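Local coordinates for type III CBASS phage resistance system CD-NTase-associated protein Cap8 (Pseudomonas aeruginosa, PDB 6P8P) that probably acts as a HORMA-domain regulator of a cGAS-like nucleotidyltransferase (CD-NTase) in CBASS immunity against bacteriophages, at residues Ser58-Ala63 and Ile126-Ser131; Asp53-Ser58 and Pro105-Gln110. The protein carries 2 engineered substitutions. All coordinates share one frame; numbering follows the deposited sequence.

Contact 1: residues Ser58-Ala63 and Ile126-Ser131; sequences SAPIVA and IARDLS
R128 grips the backbone oxygen of P60 across the central sheet of this HORMA-domain protein. The two residues belong to or border strands 125-129 and 61-64, which are not neighbours: strand 101-106 runs between them, so a long side chain has to cover the distance. It leaves the backbone with CG between the backbone N and the carbonyl carbon (chi1 70°), and from CG to NE the chain is extended. The guanidinium meets P60 end-on, with both terminal nitrogens on one atom. R128 NH2 donates to P60 O at 2.8 Å, in the carbonyl plane and on a lone pair; R128 NH1 donates to the same P60 O at 3.1 Å, nearly along the C=O axis and with a more bent N-H (136°). The oxygen lies only 1° out of the guanidinium plane, so the two bonds resist rotation of the flat group. S103 OG on the intervening strand takes a further bond from NH1, while Q132 O takes one from NE, which fixes the group further.

The P60 and V62 side chains each cross that of R128 at about a right angle. P60 CD packs 3.5 Å from R128 NH2, and V62 CG2 approaches R128 NH1 obliquely at 4.2 Å. V62 also rests on I134, the last modelled residue.

Beyond the guanidinium, where strand 125-129 gives way to a turn, A59 points toward the other segment. Its CB lies 3.9 Å from L130 CB, giving a small apolar touch. The turn itself is an Asx turn, in which S131 N donates to D129 OD1. Nearest of all to A59 CB is the backbone oxygen L130 O, at 3.4 Å.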
loop_
_atom_site.group_PDB
_atom_site.type_symbol
_atom_site.label_atom_id
_atom_site.label_comp_id
_atom_site.label_asym_id
_atom_site.label_seq_id
_atom_site.Cartn_x
_atom_site.Cartn_y
_atom_site.Cartn_z
ATOM N N SER A 58 -12.863 13.794 0.159
ATOM C CA SER A 58 -14.147 14.193 0.721
ATOM C C SER A 58 -14.457 13.534 2.055
ATOM O O SER A 58 -15.531 13.773 2.610
ATOM C CB SER A 58 -15.284 13.904 -0.265
ATOM O OG SER A 58 -15.077 14.638 -1.456
ATOM N N ALA A 59 -13.554 12.715 2.582
ATOM C CA ALA A 59 -13.711 12.029 3.831
ATOM C C ALA A 59 -12.345 12.187 4.495
ATOM O O ALA A 59 -11.339 11.798 3.904
ATOM C CB ALA A 59 -14.067 10.559 3.679
ATOM N N PRO A 60 -12.273 12.705 5.716
ATOM C CA PRO A 60 -10.951 13.028 6.286
ATOM C C PRO A 60 -10.232 11.826 6.893
ATOM O O PRO A 60 -10.835 10.861 7.344
ATOM C CB PRO A 60 -11.279 14.076 7.361
ATOM C CG PRO A 60 -12.697 13.709 7.801
ATOM C CD PRO A 60 -13.391 13.204 6.552
ATOM N N ILE A 61 -8.904 11.902 6.864
ATOM C CA ILE A 61 -8.075 11.166 7.810
ATOM C C ILE A 61 -8.295 11.774 9.188
ATOM O O ILE A 61 -8.220 12.997 9.353
ATOM C CB ILE A 61 -6.596 11.247 7.397
ATOM C CG1 ILE A 61 -6.385 10.542 6.074
ATOM C CG2 ILE A 61 -5.745 10.670 8.519
ATOM C CD1 ILE A 61 -5.095 10.937 5.358
ATOM N N VAL A 62 -8.668 10.954 10.166
ATOM C CA VAL A 62 -9.009 11.480 11.489
ATOM C C VAL A 62 -8.079 10.934 12.545
ATOM O O VAL A 62 -8.040 9.723 12.772
ATOM C CB VAL A 62 -10.459 11.176 11.879
ATOM C CG1 VAL A 62 -10.760 11.805 13.236
ATOM C CG2 VAL A 62 -11.413 11.691 10.815
ATOM N N ALA A 63 -7.363 11.831 13.218
ATOM C CA ALA A 63 -6.543 11.481 14.368
ATOM C C ALA A 63 -7.295 11.850 15.641
ATOM O O ALA A 63 -7.901 12.930 15.712
ATOM C CB ALA A 63 -5.209 12.225 14.323
ATOM N N ILE A 126 -6.691 2.417 11.844
ATOM C CA ILE A 126 -7.734 1.604 11.240
ATOM C C ILE A 126 -8.267 2.333 10.013
ATOM O O ILE A 126 -7.962 3.498 9.772
ATOM C CB ILE A 126 -8.865 1.292 12.233
ATOM C CG1 ILE A 126 -9.497 2.585 12.752
ATOM C CG2 ILE A 126 -8.313 0.490 13.410
ATOM C CD1 ILE A 126 -10.672 2.359 13.700
ATOM N N ALA A 127 -9.071 1.618 9.233
ATOM C CA ALA A 127 -9.712 2.164 8.055
ATOM C C ALA A 127 -11.223 2.047 8.177
ATOM O O ALA A 127 -11.754 1.125 8.798
ATOM C CB ALA A 127 -9.231 1.440 6.795
ATOM N N ARG A 128 -11.903 2.977 7.552
ATOM C CA ARG A 128 -13.356 2.973 7.499
ATOM C C ARG A 128 -13.845 3.232 6.088
ATOM O O ARG A 128 -13.161 3.870 5.289
ATOM C CB ARG A 128 -13.957 4.048 8.433
ATOM C CG ARG A 128 -13.705 5.427 7.926
ATOM C CD ARG A 128 -14.197 6.513 8.897
ATOM N NE ARG A 128 -14.257 7.813 8.227
ATOM C CZ ARG A 128 -13.211 8.623 8.056
ATOM N NH1 ARG A 128 -12.012 8.278 8.527
ATOM N NH2 ARG A 128 -13.357 9.758 7.395
ATOM N N ASP A 129 -15.048 2.723 5.791
ATOM C CA ASP A 129 -15.796 3.081 4.594
ATOM C C ASP A 129 -15.911 4.587 4.475
ATOM O O ASP A 129 -16.422 5.255 5.377
ATOM C CB ASP A 129 -17.181 2.420 4.689
ATOM C CG ASP A 129 -18.139 2.832 3.574
ATOM O OD1 ASP A 129 -17.805 3.670 2.720
ATOM O OD2 ASP A 129 -19.266 2.298 3.578
ATOM N N LEU A 130 -15.413 5.131 3.364
ATOM C CA LEU A 130 -15.327 6.579 3.249
ATOM C C LEU A 130 -16.688 7.245 3.076
ATOM O O LEU A 130 -16.747 8.482 3.061
ATOM C CB LEU A 130 -14.390 6.975 2.099
ATOM C CG LEU A 130 -14.679 6.496 0.684
ATOM C CD1 LEU A 130 -15.835 7.223 0.040
ATOM C CD2 LEU A 130 -13.401 6.681 -0.170
ATOM N N SER A 131 -17.770 6.474 2.945
ATOM C CA SER A 131 -19.104 7.070 2.917
ATOM C C SER A 131 -19.643 7.350 4.311
ATOM O O SER A 131 -20.726 7.938 4.438
ATOM C CB SER A 131 -20.086 6.167 2.174
ATOM O OG SER A 131 -20.329 4.978 2.904
#

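Contact 2: residues Asp53-Ser58 and Pro105-Gln110; sequences DQAPKS and PCPKEQ. With CA (calcium ion), chain E.
D53 and Q110 both carry CG beside the backbone N and anti to the carbonyl carbon (chi1 -73° and -64°), and from these starts the carboxylate and the amide come together. Q110 continues extended beyond CG to bring its amide to the carboxylate. Q110 NE2 donates to D53 OD2 at 3.2 Å in a nearly straight bond. The oxygen lies close to the amide plane, but the donor stands well above the carboxylate plane (59° out of it).

That carboxylate is also a calcium ligand. D53 OD1 and D53 OD2 each sit 2.4 Å from the ion, a bidentate grip with the calcium close to the carboxylate plane, which fixes the rotation of the group. Four waters and D53 OD1 of the second subunit help complete the shell, so the site joins the two chains. Q110 serves as a second-shell residue: Q110 OE1 accepts from water 2, a metal ligand, and from water 1, which also donates to D53 OD2 at 2.6 Å. W113 NE1, on helix 111-119 just after it, bonds to Q110 OE1 and helps fix the amide.

Away from the calcium the contact is mostly packing. A55 CB lies 3.3 Å from P105 O, a buried carbonyl oxygen with no hydrogen-bond partner in the model. The apolar pairs are A55 CB with P105 CG (4.2 Å) and P107 CD (4.4 Å), and P56 CB with P105 CG (4.1 Å), which brings two proline rings together.

The loop starts where helix 44-52 ends in a Schellman motif with Q54 at C-prime. Its P56 settles against I51 of that helix and I61 of strand 61-64, while on strand 101-106 C106 turns the other way, touching L50 of helix 44-52 and L111 and V114 of helix 111-119.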
loop_
_atom_site.group_PDB
_atom_site.type_symbol
_atom_site.label_atom_id
_atom_site.label_comp_id
_atom_site.label_asym_id
_atom_site.label_seq_id
_atom_site.Cartn_x
_atom_site.Cartn_y
_atom_site.Cartn_z
ATOM N N ASP A 53 -5.657 6.942 -4.452
ATOM C CA ASP A 53 -7.043 6.737 -4.858
ATOM C C ASP A 53 -7.954 7.891 -4.455
ATOM O O ASP A 53 -9.168 7.797 -4.666
ATOM C CB ASP A 53 -7.551 5.411 -4.284
ATOM C CG ASP A 53 -6.940 4.182 -5.028
ATOM O OD1 ASP A 53 -6.698 4.291 -6.247
ATOM O OD2 ASP A 53 -6.703 3.123 -4.397
ATOM N N GLN A 54 -7.380 8.972 -3.912
ATOM C CA GLN A 54 -8.102 10.198 -3.508
ATOM C C GLN A 54 -9.126 9.933 -2.419
ATOM O O GLN A 54 -10.104 10.687 -2.252
ATOM C CB GLN A 54 -8.773 10.895 -4.700
ATOM C CG GLN A 54 -7.802 11.257 -5.806
ATOM C CD GLN A 54 -8.345 12.263 -6.796
ATOM O OE1 GLN A 54 -9.484 12.715 -6.697
ATOM N NE2 GLN A 54 -7.521 12.629 -7.739
ATOM N N ALA A 55 -8.872 8.912 -1.607
ATOM C CA ALA A 55 -9.803 8.616 -0.527
ATOM C C ALA A 55 -9.987 9.795 0.414
ATOM O O ALA A 55 -11.122 9.988 0.883
ATOM C CB ALA A 55 -9.359 7.376 0.250
ATOM N N PRO A 56 -8.955 10.597 0.750
ATOM C CA PRO A 56 -9.189 11.706 1.685
ATOM C C PRO A 56 -9.676 13.000 1.035
ATOM O O PRO A 56 -9.588 14.063 1.656
ATOM C CB PRO A 56 -7.825 11.912 2.353
ATOM C CG PRO A 56 -6.934 10.762 1.893
ATOM C CD PRO A 56 -7.517 10.306 0.564
ATOM N N LYS A 57 -10.177 12.946 -0.197
ATOM C CA LYS A 57 -10.656 14.172 -0.820
ATOM C C LYS A 57 -11.907 14.688 -0.113
ATOM O O LYS A 57 -12.045 15.899 0.127
ATOM C CB LYS A 57 -10.947 13.941 -2.303
ATOM C CG LYS A 57 -11.432 15.209 -3.019
ATOM C CD LYS A 57 -11.795 14.966 -4.472
ATOM C CE LYS A 57 -12.507 16.201 -5.039
ATOM N NZ LYS A 57 -12.698 16.164 -6.510
ATOM N N SER A 58 -12.863 13.794 0.159
ATOM C CA SER A 58 -14.147 14.193 0.721
ATOM C C SER A 58 -14.457 13.534 2.055
ATOM O O SER A 58 -15.531 13.773 2.610
ATOM C CB SER A 58 -15.284 13.904 -0.265
ATOM O OG SER A 58 -15.077 14.638 -1.456
ATOM N N PRO A 105 -9.823 6.964 5.628
ATOM C CA PRO A 105 -10.929 6.707 4.706
ATOM C C PRO A 105 -10.502 5.734 3.622
ATOM O O PRO A 105 -9.381 5.784 3.110
ATOM C CB PRO A 105 -11.266 8.105 4.140
ATOM C CG PRO A 105 -9.896 8.791 4.127
ATOM C CD PRO A 105 -9.184 8.265 5.382
ATOM N N CYS A 106 -11.440 4.873 3.250
ATOM C CA CYS A 106 -11.157 3.833 2.294
ATOM C C CYS A 106 -12.393 3.430 1.515
ATOM O O CYS A 106 -13.449 3.235 2.116
ATOM C CB CYS A 106 -10.592 2.623 3.045
ATOM S SG CYS A 106 -10.222 1.157 2.016
ATOM N N PRO A 107 -12.293 3.297 0.200
ATOM C CA PRO A 107 -13.452 2.813 -0.569
ATOM C C PRO A 107 -13.888 1.452 -0.051
ATOM O O PRO A 107 -13.064 0.591 0.233
ATOM C CB PRO A 107 -12.930 2.730 -2.010
ATOM C CG PRO A 107 -11.649 3.486 -2.039
ATOM C CD PRO A 107 -11.097 3.451 -0.640
ATOM N N LYS A 108 -15.201 1.272 0.100
ATOM C CA LYS A 108 -15.699 0.073 0.762
ATOM C C LYS A 108 -15.173 -1.193 0.100
ATOM O O LYS A 108 -14.874 -2.171 0.796
ATOM C CB LYS A 108 -17.229 0.071 0.781
ATOM C CG LYS A 108 -17.842 -1.028 1.658
ATOM C CD LYS A 108 -19.383 -0.924 1.694
ATOM C CE LYS A 108 -19.985 -2.109 2.444
ATOM N NZ LYS A 108 -21.453 -2.213 2.210
ATOM N N GLU A 109 -15.014 -1.179 -1.227
ATOM C CA GLU A 109 -14.591 -2.380 -1.942
ATOM C C GLU A 109 -13.154 -2.776 -1.622
ATOM O O GLU A 109 -12.783 -3.938 -1.823
ATOM C CB GLU A 109 -14.741 -2.198 -3.459
ATOM C CG GLU A 109 -13.850 -1.154 -4.105
ATOM C CD GLU A 109 -13.688 -1.389 -5.613
ATOM O OE1 GLU A 109 -13.496 -0.410 -6.369
ATOM O OE2 GLU A 109 -13.754 -2.561 -6.046
ATOM N N GLN A 110 -12.333 -1.844 -1.140
ATOM C CA GLN A 110 -10.957 -2.156 -0.772
ATOM C C GLN A 110 -10.787 -2.409 0.720
ATOM O O GLN A 110 -9.678 -2.685 1.163
ATOM C CB GLN A 110 -10.034 -1.030 -1.239
ATOM C CG GLN A 110 -9.997 -0.886 -2.784
ATOM C CD GLN A 110 -8.840 -0.039 -3.290
ATOM O OE1 GLN A 110 -7.677 -0.483 -3.335
ATOM N NE2 GLN A 110 -9.152 1.192 -3.681
HETATM CA CA CA E . -5.683 2.089 -6.322
HETATM O O HOH W 1 -6.104 2.024 -2.111
HETATM O O HOH W 2 -5.027 0.160 -4.998
HETATM O O HOH W 3 -8.077 1.510 -6.551
HETATM O O HOH W 4 -5.625 3.340 -8.499
HETATM O O HOH W 5 -3.782 3.187 -5.347
#

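How the contacts relate
Coming from the N terminus, the chain leaves helix 44-52 into 53-58, the first half of contact 2, and S58 passes it straight into 58-63, the first half of contact 1. Strands 61-64 and 69-75 and helix 77-82 follow before 105-110 closes the loop of contact 2 at the end of strand 101-106. Helix 111-119 then leads to strand 125-129, and 126-131 closes contact 1. The two loops therefore cross. Their centres lie about 7 Å apart and they meet directly, with a probable hydrogen bond from L130 N to C106 O at 3.0 Å. Contact 2 ties the loop after helix 44-52 to strand 101-106; contact 1 ties the entry of strand 61-64 to the end of 125-129.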